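Local coordinates for protein CurM Sulfotransferase (Moorea producta, PDB 4GBM) that probably transfers a sulfonate group from the donor PAPS to a polyketide intermediate in curacin biosynthesis, and here binds the spent cofactor PAP, at residues Leu162-Tyr167 with Arg220-Val225; Pro166-Glu171 with Asp284-Ile289. The protein carries 2 engineered substitutions. One frame throughout, in Å; residues are numbered along the deposited sequence.

Overall arrangement
Well along the chain from the N terminus, after three strands of the parallel sheet and several helices, strand 158-163 ends, the chain turns through Arg164 and His165 and enters helix 166-175; both contacts start from this passage and share Pro166 and Tyr167. Contact 1 closes a loop of 52 residues, just over half of them helical, by setting the end of strand 158-163 beside edge strand 216-220 and the start of helix 221-226. Contact 2 closes a longer loop of 112 residues, bringing 284-289 back onto helix 166-175. Contact 1 closes almost wholly inside that longer span. They lie about 10 Å apart, centre to centre, and His165 ND1 meets Trp286 CB at 3.4 Å, joining them.

Contact 1 of 2, residues Leu162-Tyr167 with Arg220-Val225; sequences LVRHPY and RYEDLV. With A3P (adenosine-3'-5'-diphosphate), chain G.
Val163 and Arg220 form a parallel beta bridge with their CA atoms 5.0 Å apart, and Tyr221 N then donates to Val163 O at 2.7 Å, with 177° at the hydrogen. Beside the bridge, Val163 CG2 packs on CA and CG of Arg220, whose guanidinium turns to Leu306 O and the ring of Tyr308. Leu162 CD1 rests against the backbone of Tyr221.

Arg164 and Tyr221 run side by side in the same direction. With CG anti to the backbone N (chi1 -173°) and the chain extended as far as NE, the arginine lays CD over the ring face, 4.0 Å from the ring centroid, while CZ makes an off-centre cation-pi contact. This is the C-terminal rim of the parallel sheet in the P-loop-like sulfotransferase fold, where the nucleotide sits: Arg164 NH1 donates to O2' of the bound adenosine-3',5'-diphosphate at 3.0 Å, and Tyr221 OH donates to its adenine N3 at 2.7 Å. Arg42 O and Leu282 O also take bonds from the guanidinium, which helps fix its rotation.

Glu222 bends at chi2 (77°) and offers the syn side of OE2 to His165 N, 2.9 Å away. A water in the guanidinium plane donates to the same OE2 and accepts from Arg164 NE, bridging charges that do not touch directly. OE1 is engaged by Tyr308 OH. Next to this, His165 caps helix 166-175, its ND1 accepting from Tyr167 N at 3.0 Å, and its NE2 binds Glu309 O.

Contact 2 of 2, residues Pro166-Glu171 with Asp284-Ile289; sequences PYSVIE and DKWKTI
Helix 166-175, which follows the nucleotide-binding turn of the sulfotransferase fold, is met on the flank carrying Tyr167, Ser168 and Glu171 by the segment 284-289, in which Lys285-Lys287 are helical in phi and psi and Ile289 lies just beyond. The backbones come closest at Tyr167 and Trp286, whose CA atoms are 5.3 Å apart, and no direct hydrogen bond joins the two segments.

Ile289 supplies much of the apolar packing. Its CG1 is anti to the carbonyl carbon (chi1 -76°), and CD1 lies 3.6 Å from Tyr167 O, with Ser168 CA and Glu171 CB each at 3.7 Å; the side chain crosses that of Glu171 at about a right angle. CG2 of the same isoleucine packs on Tyr167 CB. An alanine here would probably leave a gap beside Tyr167, Ser168 and Glu171, since CG2 and CD1 make the close contacts with the helix.

Tyr167 CB also meets Trp286 CB, at 4.0 Å, while its ring turns an edge to Trp286 O, which sits near the ring plane 3.4 Å from CD2. At the far end of this ring OH bonds to Pro311 O. Ser168 OG approaches the indole of Trp286 at its edge and packs against CB of that residue, at 3.6 Å; the ring of His165 is stacked on this indole.

Lys285 NZ and Glu171 OE1 are 4.3 Å apart, too far for a salt bridge, and Arg175 holds OE1 instead. One water accepts from Lys285 NZ and donates to Glu171 OE2, with 2.9 Å from the water oxygen to OE2. The polar link across this partly exposed surface is therefore indirect, and the opposite charges probably add only a modest attraction to the apolar packing around Ile289.

Contact 1 of 2, residues Leu162-Tyr167 with Arg220-Val225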
ATOM      1  N   LEU A 162      -3.019   7.362   3.311  1.00  7.16           N
ATOM      2  CA  LEU A 162      -3.493   6.651   4.497  1.00  7.09           C
ATOM      3  C   LEU A 162      -2.523   6.888   5.651  1.00  7.57           C
ATOM      4  O   LEU A 162      -1.325   6.634   5.519  1.00  7.74           O
ATOM      5  CB  LEU A 162      -3.620   5.155   4.185  1.00  7.34           C
ATOM      6  CG  LEU A 162      -4.006   4.216   5.329  1.00  8.52           C
ATOM      7  CD1 LEU A 162      -5.400   4.520   5.894  1.00  8.81           C
ATOM      8  CD2 LEU A 162      -3.920   2.779   4.844  1.00 10.09           C
ATOM      9  N   VAL A 163      -3.055   7.398   6.761  1.00  7.44           N
ATOM     10  CA  VAL A 163      -2.258   7.711   7.950  1.00  7.32           C
ATOM     11  C   VAL A 163      -2.769   6.955   9.175  1.00  7.27           C
ATOM     12  O   VAL A 163      -3.962   6.670   9.282  1.00  8.59           O
ATOM     13  CB  VAL A 163      -2.211   9.242   8.256  1.00  8.45           C
ATOM     14  CG1 VAL A 163      -1.545  10.008   7.132  1.00 10.82           C
ATOM     15  CG2 VAL A 163      -3.597   9.813   8.526  1.00  9.52           C
ATOM     16  N   ARG A 164      -1.851   6.613  10.076  1.00  7.31           N
ATOM     17  CA  ARG A 164      -2.204   5.994  11.353  1.00  7.39           C
ATOM     18  C   ARG A 164      -1.374   6.639  12.460  1.00  7.59           C
ATOM     19  O   ARG A 164      -0.270   7.113  12.210  1.00  7.65           O
ATOM     20  CB  ARG A 164      -1.984   4.477  11.299  1.00  7.33           C
ATOM     21  CG  ARG A 164      -2.496   3.754  12.542  1.00  7.49           C
ATOM     22  CD  ARG A 164      -2.360   2.264  12.405  1.00  7.92           C
ATOM     23  NE  ARG A 164      -2.984   1.592  13.541  1.00  7.79           N
ATOM     24  CZ  ARG A 164      -2.914   0.284  13.754  1.00  9.45           C
ATOM     25  NH1 ARG A 164      -2.205  -0.481  12.933  1.00  9.06           N
ATOM     26  NH2 ARG A 164      -3.537  -0.257  14.795  1.00  8.58           N
ATOM     27  N   HIS A 165      -1.916   6.661  13.677  1.00  7.97           N
ATOM     28  CA  HIS A 165      -1.235   7.258  14.812  1.00  8.01           C
ATOM     29  C   HIS A 165       0.170   6.670  14.955  1.00  8.07           C
ATOM     30  O   HIS A 165       0.345   5.452  14.856  1.00  8.63           O
ATOM     31  CB  HIS A 165      -2.032   6.995  16.089  1.00  9.11           C
ATOM     32  CG  HIS A 165      -1.622   7.853  17.244  1.00  9.39           C
ATOM     33  ND1 HIS A 165      -0.455   7.648  17.956  1.00 10.00           N
ATOM     34  CD2 HIS A 165      -2.234   8.913  17.821  1.00 10.95           C
ATOM     35  CE1 HIS A 165      -0.361   8.558  18.909  1.00 11.84           C
ATOM     36  NE2 HIS A 165      -1.429   9.334  18.852  1.00  9.88           N
ATOM     37  N   PRO A 166       1.172   7.525  15.203  1.00  8.48           N
ATOM     38  CA  PRO A 166       2.540   7.008  15.296  1.00  8.48           C
ATOM     39  C   PRO A 166       2.747   5.953  16.400  1.00  8.67           C
ATOM     40  O   PRO A 166       3.545   5.034  16.216  1.00  8.97           O
ATOM     41  CB  PRO A 166       3.380   8.272  15.576  1.00  8.84           C
ATOM     42  CG  PRO A 166       2.396   9.259  16.145  1.00  8.91           C
ATOM     43  CD  PRO A 166       1.122   8.987  15.401  1.00  8.70           C
ATOM     44  N   TYR A 167       2.047   6.072  17.529  1.00  8.79           N
ATOM     45  CA  TYR A 167       2.217   5.086  18.612  1.00  9.29           C
ATOM     46  C   TYR A 167       1.817   3.696  18.122  1.00  9.84           C
ATOM     47  O   TYR A 167       2.496   2.702  18.404  1.00  9.48           O
ATOM     48  CB  TYR A 167       1.364   5.433  19.830  1.00 10.44           C
ATOM     49  CG  TYR A 167       1.798   6.605  20.682  1.00 11.95           C
ATOM     50  CD1 TYR A 167       2.834   7.469  20.295  1.00 12.37           C
ATOM     51  CD2 TYR A 167       1.129   6.871  21.877  1.00 16.15           C
ATOM     52  CE1 TYR A 167       3.195   8.556  21.096  1.00 13.13           C
ATOM     53  CE2 TYR A 167       1.480   7.953  22.676  1.00 15.79           C
ATOM     54  CZ  TYR A 167       2.512   8.786  22.281  1.00 17.87           C
ATOM     55  OH  TYR A 167       2.854   9.850  23.078  1.00 18.55           O
ATOM     56  N   ARG A 220      -7.710   8.513   7.501  1.00 10.09           N
ATOM     57  CA  ARG A 220      -7.124   8.140   8.783  1.00  8.96           C
ATOM     58  C   ARG A 220      -7.549   6.718   9.090  1.00  8.22           C
ATOM     59  O   ARG A 220      -8.743   6.401   9.056  1.00  8.67           O
ATOM     60  CB  ARG A 220      -7.587   9.095   9.878  1.00 11.75           C
ATOM     61  CG  ARG A 220      -7.409  10.554   9.458  1.00 14.91           C
ATOM     62  CD  ARG A 220      -8.007  11.523  10.461  1.00 20.02           C
ATOM     63  NE  ARG A 220      -7.168  11.685  11.643  1.00 20.93           N
ATOM     64  CZ  ARG A 220      -6.040  12.390  11.675  1.00 21.04           C
ATOM     65  NH1 ARG A 220      -5.366  12.478  12.811  1.00 22.09           N
ATOM     66  NH2 ARG A 220      -5.575  13.005  10.581  1.00 22.03           N
ATOM     67  N   TYR A 221      -6.567   5.869   9.385  1.00  8.02           N
ATOM     68  CA  TYR A 221      -6.837   4.478   9.750  1.00  8.02           C
ATOM     69  C   TYR A 221      -7.914   4.380  10.825  1.00  8.39           C
ATOM     70  O   TYR A 221      -8.791   3.500  10.778  1.00  8.50           O
ATOM     71  CB  TYR A 221      -5.554   3.794  10.243  1.00  7.95           C
ATOM     72  CG  TYR A 221      -5.824   2.447  10.863  1.00  8.03           C
ATOM     73  CD1 TYR A 221      -5.990   1.315  10.066  1.00  8.28           C
ATOM     74  CD2 TYR A 221      -5.950   2.307  12.243  1.00  8.34           C
ATOM     75  CE1 TYR A 221      -6.261   0.071  10.629  1.00  8.10           C
ATOM     76  CE2 TYR A 221      -6.219   1.067  12.825  1.00  8.53           C
ATOM     77  CZ  TYR A 221      -6.372  -0.042  12.014  1.00  8.41           C
ATOM     78  OH  TYR A 221      -6.635  -1.255  12.599  1.00  9.51           O
ATOM     79  N   GLU A 222      -7.836   5.270  11.810  1.00  8.83           N
ATOM     80  CA  GLU A 222      -8.751   5.213  12.942  1.00  9.10           C
ATOM     81  C   GLU A 222     -10.196   5.426  12.488  1.00 10.00           C
ATOM     82  O   GLU A 222     -11.096   4.736  12.967  1.00 11.10           O
ATOM     83  CB  GLU A 222      -8.341   6.212  14.032  1.00  9.41           C
ATOM     84  CG  GLU A 222      -6.969   5.913  14.687  1.00  9.51           C
ATOM     85  CD  GLU A 222      -5.761   6.300  13.836  1.00  8.98           C
ATOM     86  OE1 GLU A 222      -5.894   7.065  12.852  1.00 11.01           O
ATOM     87  OE2 GLU A 222      -4.661   5.827  14.175  1.00  9.26           O
ATOM     88  N   ASP A 223     -10.399   6.357  11.546  1.00  9.79           N
ATOM     89  CA  ASP A 223     -11.709   6.585  10.930  1.00  9.91           C
ATOM     90  C   ASP A 223     -12.109   5.392  10.062  1.00  9.90           C
ATOM     91  O   ASP A 223     -13.267   4.966  10.070  1.00 10.64           O
ATOM     92  CB  ASP A 223     -11.697   7.843  10.055  1.00  9.60           C
ATOM     93  CG  ASP A 223     -11.528   9.125  10.840  1.00 13.45           C
ATOM     94  OD1 ASP A 223     -11.796   9.153  12.068  1.00 15.13           O
ATOM     95  OD2 ASP A 223     -11.147  10.132  10.194  1.00 15.42           O
ATOM     96  N   LEU A 224     -11.152   4.847   9.311  1.00  8.84           N
ATOM     97  CA  LEU A 224     -11.434   3.713   8.429  1.00  8.69           C
ATOM     98  C   LEU A 224     -12.058   2.537   9.174  1.00  9.04           C
ATOM     99  O   LEU A 224     -13.021   1.934   8.691  1.00  9.10           O
ATOM    100  CB  LEU A 224     -10.160   3.251   7.707  1.00  8.27           C
ATOM    101  CG  LEU A 224     -10.300   2.042   6.767  1.00  9.44           C
ATOM    102  CD1 LEU A 224     -11.235   2.366   5.605  1.00 10.89           C
ATOM    103  CD2 LEU A 224      -8.930   1.609   6.263  1.00  9.28           C
ATOM    104  N   VAL A 225     -11.514   2.206  10.342  1.00  8.99           N
ATOM    105  CA  VAL A 225     -12.012   1.025  11.050  1.00  9.26           C
ATOM    106  C   VAL A 225     -13.188   1.308  11.990  1.00 10.17           C
ATOM    107  O   VAL A 225     -13.980   0.401  12.283  1.00 11.81           O
ATOM    108  CB  VAL A 225     -10.884   0.215  11.746  1.00  9.15           C
ATOM    109  CG1 VAL A 225      -9.816  -0.185  10.723  1.00  9.89           C
ATOM    110  CG2 VAL A 225     -10.260   1.003  12.905  1.00  9.35           C
TER
HETATM  111  P1  A3P G 406      -0.887  -5.369  13.423  1.00  8.85           P
HETATM  112  O1P A3P G 406       0.601  -5.516  13.617  1.00 10.34           O
HETATM  113  O2P A3P G 406      -1.572  -6.654  13.031  1.00  9.15           O
HETATM  114  O3P A3P G 406      -1.555  -4.610  14.535  1.00  9.90           O
HETATM  115  P2  A3P G 406      -0.355  -2.774   6.714  1.00  7.32           P
HETATM  116  O4P A3P G 406      -0.236  -1.362   6.234  1.00  7.09           O
HETATM  117  O5P A3P G 406       0.942  -3.467   7.022  1.00  9.94           O
HETATM  118  O6P A3P G 406      -1.292  -3.601   5.874  1.00  6.21           O
HETATM  119  O5' A3P G 406      -1.058  -2.649   8.165  1.00  7.15           O
HETATM  120  C5' A3P G 406      -1.119  -3.801   9.013  1.00  8.15           C
HETATM  121  C4' A3P G 406      -2.037  -3.442  10.156  1.00  7.40           C
HETATM  122  O4' A3P G 406      -3.380  -3.365   9.662  1.00  8.11           O
HETATM  123  C3' A3P G 406      -2.097  -4.522  11.218  1.00  7.37           C
HETATM  124  O3' A3P G 406      -0.986  -4.400  12.120  1.00  7.70           O
HETATM  125  C2' A3P G 406      -3.453  -4.236  11.853  1.00  8.91           C
HETATM  126  O2' A3P G 406      -3.332  -3.280  12.910  1.00  9.76           O
HETATM  127  C1' A3P G 406      -4.281  -3.619  10.732  1.00  8.61           C
HETATM  128  N9  A3P G 406      -5.321  -4.575  10.272  1.00  7.38           N
HETATM  129  C8  A3P G 406      -5.148  -5.702   9.551  1.00  8.76           C
HETATM  130  N7  A3P G 406      -6.330  -6.342   9.345  1.00  8.69           N
HETATM  131  C5  A3P G 406      -7.280  -5.603   9.954  1.00  7.18           C
HETATM  132  C6  A3P G 406      -8.749  -5.682  10.135  1.00  7.94           C
HETATM  133  N6  A3P G 406      -9.446  -6.712   9.594  1.00  8.60           N
HETATM  134  N1  A3P G 406      -9.349  -4.690  10.847  1.00  7.82           N
HETATM  135  C2  A3P G 406      -8.662  -3.653  11.375  1.00  8.81           C
HETATM  136  N3  A3P G 406      -7.326  -3.519  11.239  1.00  7.69           N
HETATM  137  C4  A3P G 406      -6.616  -4.442  10.552  1.00  6.37           C
HETATM  138  O   HOH W   1      -4.324   3.436  15.516  1.00  8.86           O

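Contact 2 of 2, residues Pro166-Glu171 with Asp284-Ile289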
ATOM      1  N   PRO A 166       1.172   7.525  15.203  1.00  8.48           N
ATOM      2  CA  PRO A 166       2.540   7.008  15.296  1.00  8.48           C
ATOM      3  C   PRO A 166       2.747   5.953  16.400  1.00  8.67           C
ATOM      4  O   PRO A 166       3.545   5.034  16.216  1.00  8.97           O
ATOM      5  CB  PRO A 166       3.380   8.272  15.576  1.00  8.84           C
ATOM      6  CG  PRO A 166       2.396   9.259  16.145  1.00  8.91           C
ATOM      7  CD  PRO A 166       1.122   8.987  15.401  1.00  8.70           C
ATOM      8  N   TYR A 167       2.047   6.072  17.529  1.00  8.79           N
ATOM      9  CA  TYR A 167       2.217   5.086  18.612  1.00  9.29           C
ATOM     10  C   TYR A 167       1.817   3.696  18.122  1.00  9.84           C
ATOM     11  O   TYR A 167       2.496   2.702  18.404  1.00  9.48           O
ATOM     12  CB  TYR A 167       1.364   5.433  19.830  1.00 10.44           C
ATOM     13  CG  TYR A 167       1.798   6.605  20.682  1.00 11.95           C
ATOM     14  CD1 TYR A 167       2.834   7.469  20.295  1.00 12.37           C
ATOM     15  CD2 TYR A 167       1.129   6.871  21.877  1.00 16.15           C
ATOM     16  CE1 TYR A 167       3.195   8.556  21.096  1.00 13.13           C
ATOM     17  CE2 TYR A 167       1.480   7.953  22.676  1.00 15.79           C
ATOM     18  CZ  TYR A 167       2.512   8.786  22.281  1.00 17.87           C
ATOM     19  OH  TYR A 167       2.854   9.850  23.078  1.00 18.55           O
ATOM     20  N   SER A 168       0.708   3.632  17.384  1.00  8.56           N
ATOM     21  CA  SER A 168       0.185   2.367  16.877  1.00  9.07           C
ATOM     22  C   SER A 168       1.135   1.762  15.854  1.00  9.25           C
ATOM     23  O   SER A 168       1.403   0.555  15.882  1.00  9.95           O
ATOM     24  CB  SER A 168      -1.197   2.580  16.258  1.00  9.20           C
ATOM     25  OG  SER A 168      -2.086   3.157  17.197  1.00 10.19           O
ATOM     26  N   VAL A 169       1.638   2.599  14.947  1.00  8.43           N
ATOM     27  CA  VAL A 169       2.564   2.130  13.925  1.00  8.24           C
ATOM     28  C   VAL A 169       3.860   1.637  14.560  1.00  8.68           C
ATOM     29  O   VAL A 169       4.360   0.576  14.198  1.00  9.02           O
ATOM     30  CB  VAL A 169       2.848   3.220  12.878  1.00  8.59           C
ATOM     31  CG1 VAL A 169       4.015   2.817  11.967  1.00 10.18           C
ATOM     32  CG2 VAL A 169       1.591   3.464  12.042  1.00  8.19           C
ATOM     33  N   ILE A 170       4.376   2.393  15.526  1.00  8.92           N
ATOM     34  CA  ILE A 170       5.641   2.031  16.175  1.00  9.44           C
ATOM     35  C   ILE A 170       5.525   0.702  16.932  1.00  9.75           C
ATOM     36  O   ILE A 170       6.376  -0.182  16.771  1.00 10.42           O
ATOM     37  CB  ILE A 170       6.173   3.165  17.072  1.00  9.93           C
ATOM     38  CG1 ILE A 170       6.634   4.333  16.198  1.00 10.33           C
ATOM     39  CG2 ILE A 170       7.348   2.674  17.930  1.00 11.21           C
ATOM     40  CD1 ILE A 170       6.761   5.652  16.952  1.00 11.98           C
ATOM     41  N   GLU A 171       4.460   0.549  17.721  1.00  9.67           N
ATOM     42  CA  GLU A 171       4.251  -0.684  18.482  1.00 11.00           C
ATOM     43  C   GLU A 171       4.176  -1.882  17.540  1.00 10.70           C
ATOM     44  O   GLU A 171       4.770  -2.931  17.809  1.00 11.95           O
ATOM     45  CB  GLU A 171       2.973  -0.577  19.321  1.00 11.06           C
ATOM     46  CG  GLU A 171       2.717  -1.751  20.268  1.00 12.07           C
ATOM     47  CD  GLU A 171       2.019  -2.939  19.608  1.00 15.70           C
ATOM     48  OE1 GLU A 171       1.338  -2.753  18.586  1.00 15.34           O
ATOM     49  OE2 GLU A 171       2.155  -4.070  20.125  1.00 16.46           O
ATOM     50  N   ASP A 284      -8.030   2.638  18.634  1.00 13.66           N
ATOM     51  CA  ASP A 284      -7.737   3.417  19.846  1.00 14.85           C
ATOM     52  C   ASP A 284      -6.530   2.926  20.637  1.00 14.75           C
ATOM     53  O   ASP A 284      -6.308   3.384  21.761  1.00 15.30           O
ATOM     54  CB  ASP A 284      -8.951   3.420  20.787  1.00 16.57           C
ATOM     55  CG  ASP A 284     -10.071   4.343  20.327  1.00 21.72           C
ATOM     56  OD1 ASP A 284      -9.885   5.129  19.378  1.00 24.72           O
ATOM     57  OD2 ASP A 284     -11.157   4.281  20.940  1.00 26.78           O
ATOM     58  N   LYS A 285      -5.752   2.009  20.067  1.00 14.61           N
ATOM     59  CA  LYS A 285      -4.610   1.428  20.784  1.00 14.90           C
ATOM     60  C   LYS A 285      -3.612   2.481  21.242  1.00 14.97           C
ATOM     61  O   LYS A 285      -2.993   2.331  22.294  1.00 15.27           O
ATOM     62  CB  LYS A 285      -3.930   0.357  19.937  1.00 14.94           C
ATOM     63  CG  LYS A 285      -4.772  -0.914  19.857  1.00 17.80           C
ATOM     64  CD  LYS A 285      -4.211  -1.916  18.865  1.00 19.47           C
ATOM     65  CE  LYS A 285      -3.028  -2.677  19.437  1.00 21.84           C
ATOM     66  NZ  LYS A 285      -2.770  -3.895  18.618  1.00 16.00           N
ATOM     67  N   TRP A 286      -3.493   3.557  20.469  1.00 12.94           N
ATOM     68  CA  TRP A 286      -2.587   4.657  20.803  1.00 13.61           C
ATOM     69  C   TRP A 286      -2.903   5.318  22.148  1.00 14.00           C
ATOM     70  O   TRP A 286      -2.029   5.950  22.742  1.00 15.28           O
ATOM     71  CB  TRP A 286      -2.583   5.712  19.693  1.00 13.19           C
ATOM     72  CG  TRP A 286      -3.916   6.363  19.465  1.00 13.02           C
ATOM     73  CD1 TRP A 286      -4.888   5.952  18.590  1.00 13.09           C
ATOM     74  CD2 TRP A 286      -4.435   7.536  20.115  1.00 14.75           C
ATOM     75  NE1 TRP A 286      -5.965   6.793  18.651  1.00 14.02           N
ATOM     76  CE2 TRP A 286      -5.722   7.772  19.579  1.00 13.17           C
ATOM     77  CE3 TRP A 286      -3.940   8.408  21.099  1.00 15.89           C
ATOM     78  CZ2 TRP A 286      -6.523   8.843  19.989  1.00 17.22           C
ATOM     79  CZ3 TRP A 286      -4.738   9.477  21.506  1.00 18.39           C
ATOM     80  CH2 TRP A 286      -6.021   9.679  20.954  1.00 18.18           C
ATOM     81  N   LYS A 287      -4.140   5.179  22.623  1.00 14.71           N
ATOM     82  CA  LYS A 287      -4.530   5.781  23.895  1.00 17.04           C
ATOM     83  C   LYS A 287      -3.851   5.110  25.082  1.00 18.32           C
ATOM     84  O   LYS A 287      -3.738   5.713  26.149  1.00 21.04           O
ATOM     85  CB  LYS A 287      -6.050   5.764  24.075  1.00 16.57           C
ATOM     86  CG  LYS A 287      -6.802   6.645  23.087  1.00 16.73           C
ATOM     87  CD  LYS A 287      -8.307   6.576  23.325  1.00 20.00           C
ATOM     88  CE  LYS A 287      -9.059   7.336  22.245  1.00 24.14           C
ATOM     89  NZ  LYS A 287     -10.539   7.197  22.389  1.00 27.19           N
ATOM     90  N   THR A 288      -3.403   3.870  24.899  1.00 17.87           N
ATOM     91  CA  THR A 288      -2.823   3.107  26.010  1.00 20.55           C
ATOM     92  C   THR A 288      -1.418   2.570  25.756  1.00 19.54           C
ATOM     93  O   THR A 288      -0.752   2.126  26.699  1.00 21.65           O
ATOM     94  CB  THR A 288      -3.734   1.934  26.455  1.00 20.33           C
ATOM     95  OG1 THR A 288      -4.039   1.104  25.329  1.00 23.08           O
ATOM     96  CG2 THR A 288      -5.024   2.452  27.088  1.00 25.17           C
ATOM     97  N   ILE A 289      -0.963   2.614  24.502  1.00 17.64           N
ATOM     98  CA  ILE A 289       0.385   2.181  24.167  1.00 17.27           C
ATOM     99  C   ILE A 289       1.401   3.019  24.943  1.00 18.92           C
ATOM    100  O   ILE A 289       1.323   4.253  24.965  1.00 19.54           O
ATOM    101  CB  ILE A 289       0.653   2.251  22.641  1.00 15.44           C
ATOM    102  CG1 ILE A 289      -0.029   1.072  21.938  1.00 14.17           C
ATOM    103  CG2 ILE A 289       2.150   2.235  22.348  1.00 15.77           C
ATOM    104  CD1 ILE A 289      -0.107   1.201  20.427  1.00 14.42           C
TER
HETATM  105  O   HOH W   2      -0.673  -4.888  20.197  1.00 20.99           O